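Local coordinates for protein putative glucosidase lplD, ALPHA-GALACTURONIDASE (Bacillus subtilis, PDB 3FEF) that hydrolyses alpha-1,4-linked galacturonides, such as di-galacturonate, to release galacturonate, as a homotetrameric family 4 glycosidase that uses NAD(+) and manganese, at residues Phe207-Lys212 against Glu260-Ile265; Thr343-Pro348 against Ala366-Asn371; Leu354-Gln359 against Gly379-Gly384. One frame throughout, in Å; residues are numbered along the deposited sequence.

Overall arrangement
All three contacts fall in the family 4 C-terminal part. Contact 1 comes first: the strand that follows metal ligand His206 is rejoined at Ile265, shortly after helix 253-262 ends, closing a loop of 47 residues. Contact 2 opens much later, pairing strand 341-348 with strand 361-369 and closing a 17-residue loop. Contact 3 closes one of 19 residues and crosses contact 2, since 354-359 lies between the two strands and 379-384 follows both; Pro348 CB touches Gln359 O where they meet. Contacts 1 and 3 are in series along the chain yet touch in space, with Pro382 against Tyr262 and Ala264, and Leu381 against Trp209, just before helix 383-405.

Contact 1: Phe207-Lys212 against Glu260-Ile265; sequences FTWITK and ETYGAI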
loop_
_atom_site.group_PDB
_atom_site.type_symbol
_atom_site.label_atom_id
_atom_site.label_comp_id
_atom_site.label_asym_id
_atom_site.label_seq_id
_atom_site.Cartn_x
_atom_site.Cartn_y
_atom_site.Cartn_z
ATOM N N PHE A 207 6.710 -7.374 -23.468
ATOM C CA PHE A 207 7.040 -5.962 -23.259
ATOM C C PHE A 207 7.937 -5.891 -22.012
ATOM O O PHE A 207 7.614 -5.226 -21.026
ATOM C CB PHE A 207 5.766 -5.142 -23.055
ATOM C CG PHE A 207 5.956 -3.641 -23.222
ATOM C CD1 PHE A 207 6.466 -3.114 -24.412
ATOM C CD2 PHE A 207 5.607 -2.766 -22.198
ATOM C CE1 PHE A 207 6.635 -1.732 -24.574
ATOM C CE2 PHE A 207 5.777 -1.397 -22.348
ATOM C CZ PHE A 207 6.291 -0.879 -23.548
ATOM N N THR A 208 9.046 -6.629 -22.084
ATOM C CA THR A 208 10.025 -6.759 -21.031
ATOM C C THR A 208 11.249 -5.891 -21.300
ATOM O O THR A 208 11.614 -5.646 -22.454
ATOM C CB THR A 208 10.516 -8.218 -20.934
ATOM O OG1 THR A 208 10.615 -8.749 -22.260
ATOM C CG2 THR A 208 9.538 -9.070 -20.142
ATOM N N TRP A 209 11.895 -5.445 -20.224
ATOM C CA TRP A 209 12.984 -4.498 -20.333
ATOM C C TRP A 209 14.118 -4.887 -19.409
ATOM O O TRP A 209 13.907 -5.392 -18.298
ATOM C CB TRP A 209 12.485 -3.088 -19.983
ATOM C CG TRP A 209 11.427 -2.643 -20.949
ATOM C CD1 TRP A 209 10.124 -3.057 -20.988
ATOM C CD2 TRP A 209 11.591 -1.718 -22.032
ATOM N NE1 TRP A 209 9.470 -2.446 -22.033
ATOM C CE2 TRP A 209 10.345 -1.616 -22.686
ATOM C CE3 TRP A 209 12.673 -0.969 -22.512
ATOM C CZ2 TRP A 209 10.149 -0.798 -23.798
ATOM C CZ3 TRP A 209 12.480 -0.150 -23.617
ATOM C CH2 TRP A 209 11.232 -0.069 -24.249
ATOM N N ILE A 210 15.327 -4.609 -19.859
ATOM C CA ILE A 210 16.494 -4.892 -19.064
ATOM C C ILE A 210 17.098 -3.583 -18.647
ATOM O O ILE A 210 17.544 -2.790 -19.480
ATOM C CB ILE A 210 17.509 -5.750 -19.867
ATOM C CG1 ILE A 210 16.876 -7.105 -20.189
ATOM C CG2 ILE A 210 18.810 -5.895 -19.089
ATOM C CD1 ILE A 210 17.682 -8.001 -21.237
ATOM N N THR A 211 17.107 -3.347 -17.342
ATOM C CA THR A 211 17.596 -2.088 -16.801
ATOM C C THR A 211 19.026 -2.233 -16.249
ATOM O O THR A 211 19.698 -1.242 -15.983
ATOM C CB THR A 211 16.662 -1.611 -15.686
ATOM O OG1 THR A 211 16.578 -2.633 -14.687
ATOM C CG2 THR A 211 15.279 -1.381 -16.233
ATOM N N LYS A 212 19.476 -3.471 -16.064
ATOM C CA LYS A 212 20.849 -3.740 -15.657
ATOM C C LYS A 212 21.234 -5.066 -16.279
ATOM O O LYS A 212 20.398 -5.966 -16.402
ATOM C CB LYS A 212 20.988 -3.874 -14.134
ATOM C CG LYS A 212 20.401 -2.754 -13.301
ATOM C CD LYS A 212 20.122 -3.280 -11.884
ATOM C CE LYS A 212 19.559 -2.202 -10.967
ATOM N NZ LYS A 212 18.796 -2.784 -9.809
ATOM N N GLU A 260 17.149 4.165 -27.396
ATOM C CA GLU A 260 17.503 5.594 -27.489
ATOM C C GLU A 260 16.450 6.446 -26.825
ATOM O O GLU A 260 16.744 7.469 -26.231
ATOM C CB GLU A 260 17.573 6.047 -28.949
ATOM C CG GLU A 260 18.507 5.236 -29.780
ATOM C CD GLU A 260 19.909 5.382 -29.292
ATOM O OE1 GLU A 260 20.195 6.456 -28.722
ATOM O OE2 GLU A 260 20.714 4.435 -29.460
ATOM N N THR A 261 15.200 6.049 -26.975
ATOM C CA THR A 261 14.139 6.799 -26.347
ATOM C C THR A 261 14.136 6.573 -24.828
ATOM O O THR A 261 14.009 7.510 -24.068
ATOM C CB THR A 261 12.779 6.418 -26.950
ATOM O OG1 THR A 261 12.757 6.802 -28.334
ATOM C CG2 THR A 261 11.617 7.112 -26.199
ATOM N N TYR A 262 14.306 5.334 -24.378
ATOM C CA TYR A 262 13.950 5.028 -22.992
ATOM C C TYR A 262 15.103 4.729 -22.058
ATOM O O TYR A 262 14.930 4.778 -20.859
ATOM C CB TYR A 262 12.921 3.893 -22.950
ATOM C CG TYR A 262 11.587 4.251 -23.568
ATOM C CD1 TYR A 262 10.729 5.166 -22.942
ATOM C CD2 TYR A 262 11.175 3.673 -24.763
ATOM C CE1 TYR A 262 9.493 5.491 -23.497
ATOM C CE2 TYR A 262 9.930 3.981 -25.327
ATOM C CZ TYR A 262 9.092 4.886 -24.679
ATOM O OH TYR A 262 7.876 5.204 -25.234
ATOM N N GLY A 263 16.276 4.408 -22.604
ATOM C CA GLY A 263 17.454 4.147 -21.772
ATOM C C GLY A 263 17.509 2.773 -21.104
ATOM O O GLY A 263 18.398 2.508 -20.298
ATOM N N ALA A 264 16.550 1.901 -21.405
ATOM C CA ALA A 264 16.642 0.511 -20.955
ATOM C C ALA A 264 16.600 -0.363 -22.194
ATOM O O ALA A 264 16.111 0.060 -23.209
ATOM C CB ALA A 264 15.507 0.159 -19.987
ATOM N N ILE A 265 17.122 -1.578 -22.120
ATOM C CA ILE A 265 17.172 -2.438 -23.279
ATOM C C ILE A 265 15.869 -3.224 -23.479
ATOM O O ILE A 265 15.519 -4.052 -22.672
ATOM C CB ILE A 265 18.335 -3.436 -23.159
ATOM C CG1 ILE A 265 19.679 -2.690 -23.041
ATOM C CG2 ILE A 265 18.293 -4.446 -24.319
ATOM C CD1 ILE A 265 20.900 -3.612 -22.783
#
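Trp209 and Tyr262 both place CG anti to the carbonyl carbon (chi1 -62° and -65°), which swings the indole of strand 207-210 out to meet the phenol at the end of helix 253-262. The two rings cross obliquely, planes at 81°, and touch where Trp209 CH2 comes 3.8 Å from Tyr262 CD2. Just after Tyr262 the chain leaves the helix through Gly263, with positive phi. Ala264 then sets its carbonyl at the indole edge, with O 3.7 Å from Trp209 CE3, while its methyl CB lies 3.6 Å from Ile210 O. Ile265 completes an antiparallel hydrogen-bonded pair with Ile210. Ile210 N donates to Ile265 O at 2.9 Å, on a lone pair in the carbonyl plane, and Ile265 N returns the bond to Ile210 O at 2.9 Å. The isoleucines sit on the same face, CB to CB 4.1 Å, and both touch Thr175 of helix 171-187. The indole packs on Val385 of helix 383-405. Two backbone bonds thus satisfy the buried amides and carbonyls of Ile210 and Ile265, joining the helix end to the strand that follows metal ligand His206.

Contact 2: Thr343-Pro348 against Ala366-Asn371; sequences TNVNMP and AFITRN
This is a backbone-paired strand contact within the three-stranded antiparallel sheet of 341-348, 361-369 and 372-375, buried in the C-terminal domain. Thr343 and Ala366 form an antiparallel hydrogen-bonded pair with two bonds. Ala366 N reaches Thr343 O at 2.9 Å, standing above the carbonyl plane, whereas Thr343 N meets Ala366 O at 3.2 Å, in the plane. From this pair the two segments leave in different directions, their axes at 99°, consistent with strong twist or bending, while the ladder goes on through Val345-Thr364 and Met347-Val362 on one side and Ile368-Leu341 on the other. Side chains fill the angle between the segments. With chi1 -54° Val345 CG1 lies anti to the carbonyl carbon, which leaves CG2 between the backbone N and the carbonyl carbon, and that methyl meets Ala366 CB at 3.7 Å. Val345 CG1 is 4.4 Å from Ile368 CD1. The same CD1, at the tip of a chain extended by an anti chi2 of -177°, also lies 4.1 Å from Thr343 CG2, the two side chains crossing obliquely. Ile331 of helix 328-335 touches both Thr343 and Ile368. Asn344 and Asn346 instead bond through ND2 to Glu363 of strand 361-369. The Val345 side chain is about 8 Å from that of metal-binding Cys169. The two strands are successive members of an antiparallel meander, with helix 328-335 on one face.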
loop_
_atom_site.group_PDB
_atom_site.type_symbol
_atom_site.label_atom_id
_atom_site.label_comp_id
_atom_site.label_asym_id
_atom_site.label_seq_id
_atom_site.Cartn_x
_atom_site.Cartn_y
_atom_site.Cartn_z
ATOM N N THR A 343 15.489 -17.660 -13.064
ATOM C CA THR A 343 15.122 -17.421 -14.472
ATOM C C THR A 343 13.878 -16.534 -14.526
ATOM O O THR A 343 13.259 -16.272 -13.494
ATOM C CB THR A 343 14.944 -18.749 -15.277
ATOM O OG1 THR A 343 14.843 -18.471 -16.679
ATOM C CG2 THR A 343 13.708 -19.490 -14.836
ATOM N N ASN A 344 13.539 -16.012 -15.699
ATOM C CA ASN A 344 12.458 -15.029 -15.757
ATOM C C ASN A 344 11.138 -15.748 -15.941
ATOM O O ASN A 344 11.046 -16.687 -16.746
ATOM C CB ASN A 344 12.661 -14.014 -16.891
ATOM C CG ASN A 344 12.871 -14.683 -18.242
ATOM O OD1 ASN A 344 13.865 -15.392 -18.454
ATOM N ND2 ASN A 344 11.938 -14.461 -19.166
ATOM N N VAL A 345 10.123 -15.303 -15.200
ATOM C CA VAL A 345 8.809 -15.888 -15.296
ATOM C C VAL A 345 7.704 -14.859 -15.063
ATOM O O VAL A 345 7.931 -13.769 -14.540
ATOM C CB VAL A 345 8.622 -17.007 -14.252
ATOM C CG1 VAL A 345 9.735 -18.046 -14.359
ATOM C CG2 VAL A 345 8.591 -16.422 -12.870
ATOM N N ASN A 346 6.492 -15.253 -15.421
ATOM C CA ASN A 346 5.326 -14.436 -15.237
ATOM C C ASN A 346 4.549 -14.876 -13.994
ATOM O O ASN A 346 4.182 -16.033 -13.867
ATOM C CB ASN A 346 4.455 -14.508 -16.498
ATOM C CG ASN A 346 5.039 -13.713 -17.645
ATOM O OD1 ASN A 346 4.573 -12.613 -17.927
ATOM N ND2 ASN A 346 6.083 -14.247 -18.299
HETATM N N MSE A 347 4.283 -13.927 -13.106
HETATM C CA MSE A 347 3.576 -14.181 -11.868
HETATM C C MSE A 347 2.877 -12.924 -11.365
HETATM O O MSE A 347 3.271 -11.819 -11.704
HETATM C CB MSE A 347 4.580 -14.581 -10.799
HETATM C CG MSE A 347 5.076 -15.973 -10.985
HETATM SE SE MSE A 347 6.074 -16.459 -9.421
HETATM C CE MSE A 347 4.567 -17.328 -8.511
ATOM N N PRO A 348 1.879 -13.096 -10.494
ATOM C CA PRO A 348 1.217 -11.945 -9.868
ATOM C C PRO A 348 2.228 -10.998 -9.212
ATOM O O PRO A 348 3.142 -11.440 -8.508
ATOM C CB PRO A 348 0.331 -12.574 -8.787
ATOM C CG PRO A 348 0.124 -14.071 -9.229
ATOM C CD PRO A 348 1.446 -14.397 -9.937
ATOM N N ALA A 366 12.916 -14.894 -10.985
ATOM C CA ALA A 366 12.369 -15.524 -9.807
ATOM C C ALA A 366 13.325 -16.633 -9.383
ATOM O O ALA A 366 14.021 -17.217 -10.211
ATOM C CB ALA A 366 10.990 -16.075 -10.093
ATOM N N PHE A 367 13.389 -16.867 -8.078
ATOM C CA PHE A 367 14.243 -17.888 -7.493
ATOM C C PHE A 367 13.375 -19.122 -7.403
ATOM O O PHE A 367 12.267 -19.074 -6.863
ATOM C CB PHE A 367 14.690 -17.486 -6.078
ATOM C CG PHE A 367 15.493 -18.567 -5.361
ATOM C CD1 PHE A 367 16.636 -19.100 -5.943
ATOM C CD2 PHE A 367 15.115 -19.028 -4.108
ATOM C CE1 PHE A 367 17.394 -20.094 -5.293
ATOM C CE2 PHE A 367 15.864 -20.029 -3.455
ATOM C CZ PHE A 367 17.004 -20.559 -4.054
ATOM N N ILE A 368 13.854 -20.221 -7.953
ATOM C CA ILE A 368 13.024 -21.391 -8.007
ATOM C C ILE A 368 13.754 -22.506 -7.330
ATOM O O ILE A 368 14.916 -22.765 -7.611
ATOM C CB ILE A 368 12.661 -21.780 -9.453
ATOM C CG1 ILE A 368 12.102 -20.561 -10.200
ATOM C CG2 ILE A 368 11.664 -22.926 -9.451
ATOM C CD1 ILE A 368 11.655 -20.867 -11.618
ATOM N N THR A 369 13.072 -23.152 -6.405
ATOM C CA THR A 369 13.661 -24.283 -5.721
ATOM C C THR A 369 12.523 -25.222 -5.319
ATOM O O THR A 369 11.407 -25.073 -5.817
ATOM C CB THR A 369 14.550 -23.817 -4.548
ATOM O OG1 THR A 369 15.244 -24.937 -4.000
ATOM C CG2 THR A 369 13.735 -23.137 -3.464
ATOM N N ARG A 370 12.790 -26.209 -4.473
ATOM C CA ARG A 370 11.772 -27.239 -4.260
ATOM C C ARG A 370 10.416 -26.609 -3.955
ATOM O O ARG A 370 10.268 -25.945 -2.950
ATOM C CB ARG A 370 12.164 -28.223 -3.144
ATOM C CG ARG A 370 11.226 -29.426 -3.078
ATOM C CD ARG A 370 11.359 -30.167 -1.754
ATOM N NE ARG A 370 10.378 -31.234 -1.673
ATOM C CZ ARG A 370 9.122 -31.050 -1.272
ATOM N NH1 ARG A 370 8.710 -29.846 -0.890
ATOM N NH2 ARG A 370 8.281 -32.066 -1.250
ATOM N N ASN A 371 9.427 -26.816 -4.820
ATOM C CA ASN A 371 8.067 -26.378 -4.527
ATOM C C ASN A 371 7.999 -24.881 -4.183
ATOM O O ASN A 371 7.175 -24.488 -3.359
ATOM C CB ASN A 371 7.475 -27.188 -3.356
ATOM C CG ASN A 371 5.958 -26.982 -3.187
ATOM O OD1 ASN A 371 5.214 -26.926 -4.162
ATOM N ND2 ASN A 371 5.503 -26.891 -1.945
#

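Contact 3: Leu354-Gln359 against Gly379-Gly384; sequences LNLPIQ and GALPKG
The N-terminus of helix 383-405, with Pro382 at the N-cap position, is the fold element here: 379-382 leads up to it, and the irregular loop 354-359 between strands 341-348 and 361-369 lies against that approach. One direct backbone bond joins the two, Leu354 N to Gly379 O at 3.0 Å. It is nearly straight (178° at the hydrogen), although the donor stands 42° out of the carbonyl plane. The side chain of Leu354 lies over the same peptide, its CB 3.6 Å from Gly379 O, and this CB also meets Ala380 CB at 4.2 Å. Further in, buried Leu356 and Leu381 cross at about a right angle and touch tip to tip, CD2 of Leu356 to CD1 of Leu381 at 4.1 Å. On the polar flank, Asn355 ND2 is hydrogen-bonded to OE1 of Glu386, so Glu386 ties Asn355 to the first turn of the helix, where its OE2 also forms a salt bridge to Lys383 NZ. A water supplies the second backbone link: it donates to Leu354 O at 2.9 Å and accepts from Leu381 N at 2.8 Å.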
loop_
_atom_site.group_PDB
_atom_site.type_symbol
_atom_site.label_atom_id
_atom_site.label_comp_id
_atom_site.label_asym_id
_atom_site.label_seq_id
_atom_site.Cartn_x
_atom_site.Cartn_y
_atom_site.Cartn_z
ATOM N N LEU A 354 8.050 -2.241 -9.436
ATOM C CA LEU A 354 7.552 -1.031 -8.752
ATOM C C LEU A 354 6.521 -0.248 -9.552
ATOM O O LEU A 354 6.636 -0.147 -10.767
ATOM C CB LEU A 354 8.732 -0.085 -8.409
ATOM C CG LEU A 354 9.688 -0.536 -7.307
ATOM C CD1 LEU A 354 10.787 0.538 -6.949
ATOM C CD2 LEU A 354 8.874 -0.916 -6.079
ATOM N N ASN A 355 5.553 0.351 -8.850
ATOM C CA ASN A 355 4.582 1.271 -9.454
ATOM C C ASN A 355 3.640 0.624 -10.467
ATOM O O ASN A 355 3.126 1.300 -11.339
ATOM C CB ASN A 355 5.281 2.471 -10.134
ATOM C CG ASN A 355 6.356 3.095 -9.277
ATOM O OD1 ASN A 355 6.197 3.267 -8.063
ATOM N ND2 ASN A 355 7.465 3.448 -9.906
ATOM N N LEU A 356 3.439 -0.682 -10.380
ATOM C CA LEU A 356 2.512 -1.374 -11.285
ATOM C C LEU A 356 1.497 -2.052 -10.398
ATOM O O LEU A 356 1.847 -2.483 -9.311
ATOM C CB LEU A 356 3.254 -2.411 -12.141
ATOM C CG LEU A 356 3.502 -2.198 -13.646
ATOM C CD1 LEU A 356 3.805 -0.764 -14.024
ATOM C CD2 LEU A 356 4.590 -3.126 -14.171
ATOM N N PRO A 357 0.236 -2.156 -10.843
ATOM C CA PRO A 357 -0.773 -2.645 -9.892
ATOM C C PRO A 357 -0.401 -4.001 -9.290
ATOM O O PRO A 357 0.210 -4.848 -9.954
ATOM C CB PRO A 357 -2.042 -2.800 -10.744
ATOM C CG PRO A 357 -1.806 -2.000 -11.985
ATOM C CD PRO A 357 -0.311 -1.879 -12.185
ATOM N N ILE A 358 -0.776 -4.222 -8.043
ATOM C CA ILE A 358 -0.511 -5.502 -7.451
ATOM C C ILE A 358 -1.494 -6.596 -7.941
ATOM O O ILE A 358 -2.634 -6.301 -8.314
ATOM C CB ILE A 358 -0.413 -5.381 -5.921
ATOM C CG1 ILE A 358 -1.534 -6.118 -5.225
ATOM C CG2 ILE A 358 -0.338 -3.931 -5.510
ATOM C CD1 ILE A 358 -0.979 -6.954 -4.108
ATOM N N GLN A 359 -1.020 -7.846 -7.974
ATOM C CA GLN A 359 -1.773 -8.975 -8.545
ATOM C C GLN A 359 -1.637 -9.094 -10.060
ATOM O O GLN A 359 -1.820 -10.168 -10.621
ATOM C CB GLN A 359 -3.248 -8.822 -8.246
ATOM C CG GLN A 359 -3.532 -8.559 -6.809
ATOM C CD GLN A 359 -3.756 -9.831 -6.114
ATOM O OE1 GLN A 359 -2.833 -10.643 -5.972
ATOM N NE2 GLN A 359 -5.000 -10.061 -5.703
ATOM N N GLY A 379 12.898 -3.608 -9.162
ATOM C CA GLY A 379 12.887 -2.153 -9.288
ATOM C C GLY A 379 11.863 -1.604 -10.274
ATOM O O GLY A 379 10.827 -2.212 -10.487
ATOM N N ALA A 380 12.163 -0.436 -10.844
ATOM C CA ALA A 380 11.257 0.314 -11.714
ATOM C C ALA A 380 11.646 0.252 -13.195
ATOM O O ALA A 380 12.811 0.139 -13.540
ATOM C CB ALA A 380 11.204 1.819 -11.271
ATOM N N LEU A 381 10.652 0.383 -14.064
ATOM C CA LEU A 381 10.878 0.583 -15.491
ATOM C C LEU A 381 11.251 2.038 -15.735
ATOM O O LEU A 381 11.081 2.864 -14.855
ATOM C CB LEU A 381 9.586 0.247 -16.239
ATOM C CG LEU A 381 9.177 -1.248 -16.168
ATOM C CD1 LEU A 381 7.660 -1.418 -16.343
ATOM C CD2 LEU A 381 9.937 -2.047 -17.211
ATOM N N PRO A 382 11.778 2.365 -16.924
ATOM C CA PRO A 382 11.825 3.794 -17.272
ATOM C C PRO A 382 10.410 4.371 -17.211
ATOM O O PRO A 382 9.442 3.669 -17.508
ATOM C CB PRO A 382 12.293 3.790 -18.728
ATOM C CG PRO A 382 13.084 2.522 -18.869
ATOM C CD PRO A 382 12.451 1.514 -17.918
ATOM N N LYS A 383 10.298 5.648 -16.870
ATOM C CA LYS A 383 9.000 6.257 -16.628
ATOM C C LYS A 383 8.060 6.156 -17.848
ATOM O O LYS A 383 6.879 5.770 -17.719
ATOM C CB LYS A 383 9.181 7.702 -16.158
ATOM C CG LYS A 383 7.866 8.456 -15.941
ATOM C CD LYS A 383 7.042 7.835 -14.841
ATOM C CE LYS A 383 7.805 7.862 -13.518
ATOM N NZ LYS A 383 7.095 6.987 -12.530
ATOM N N GLY A 384 8.591 6.447 -19.034
ATOM C CA GLY A 384 7.800 6.305 -20.268
ATOM C C GLY A 384 7.265 4.892 -20.472
ATOM O O GLY A 384 6.143 4.687 -20.940
HETATM O O HOH W 1 8.102 0.924 -13.049
#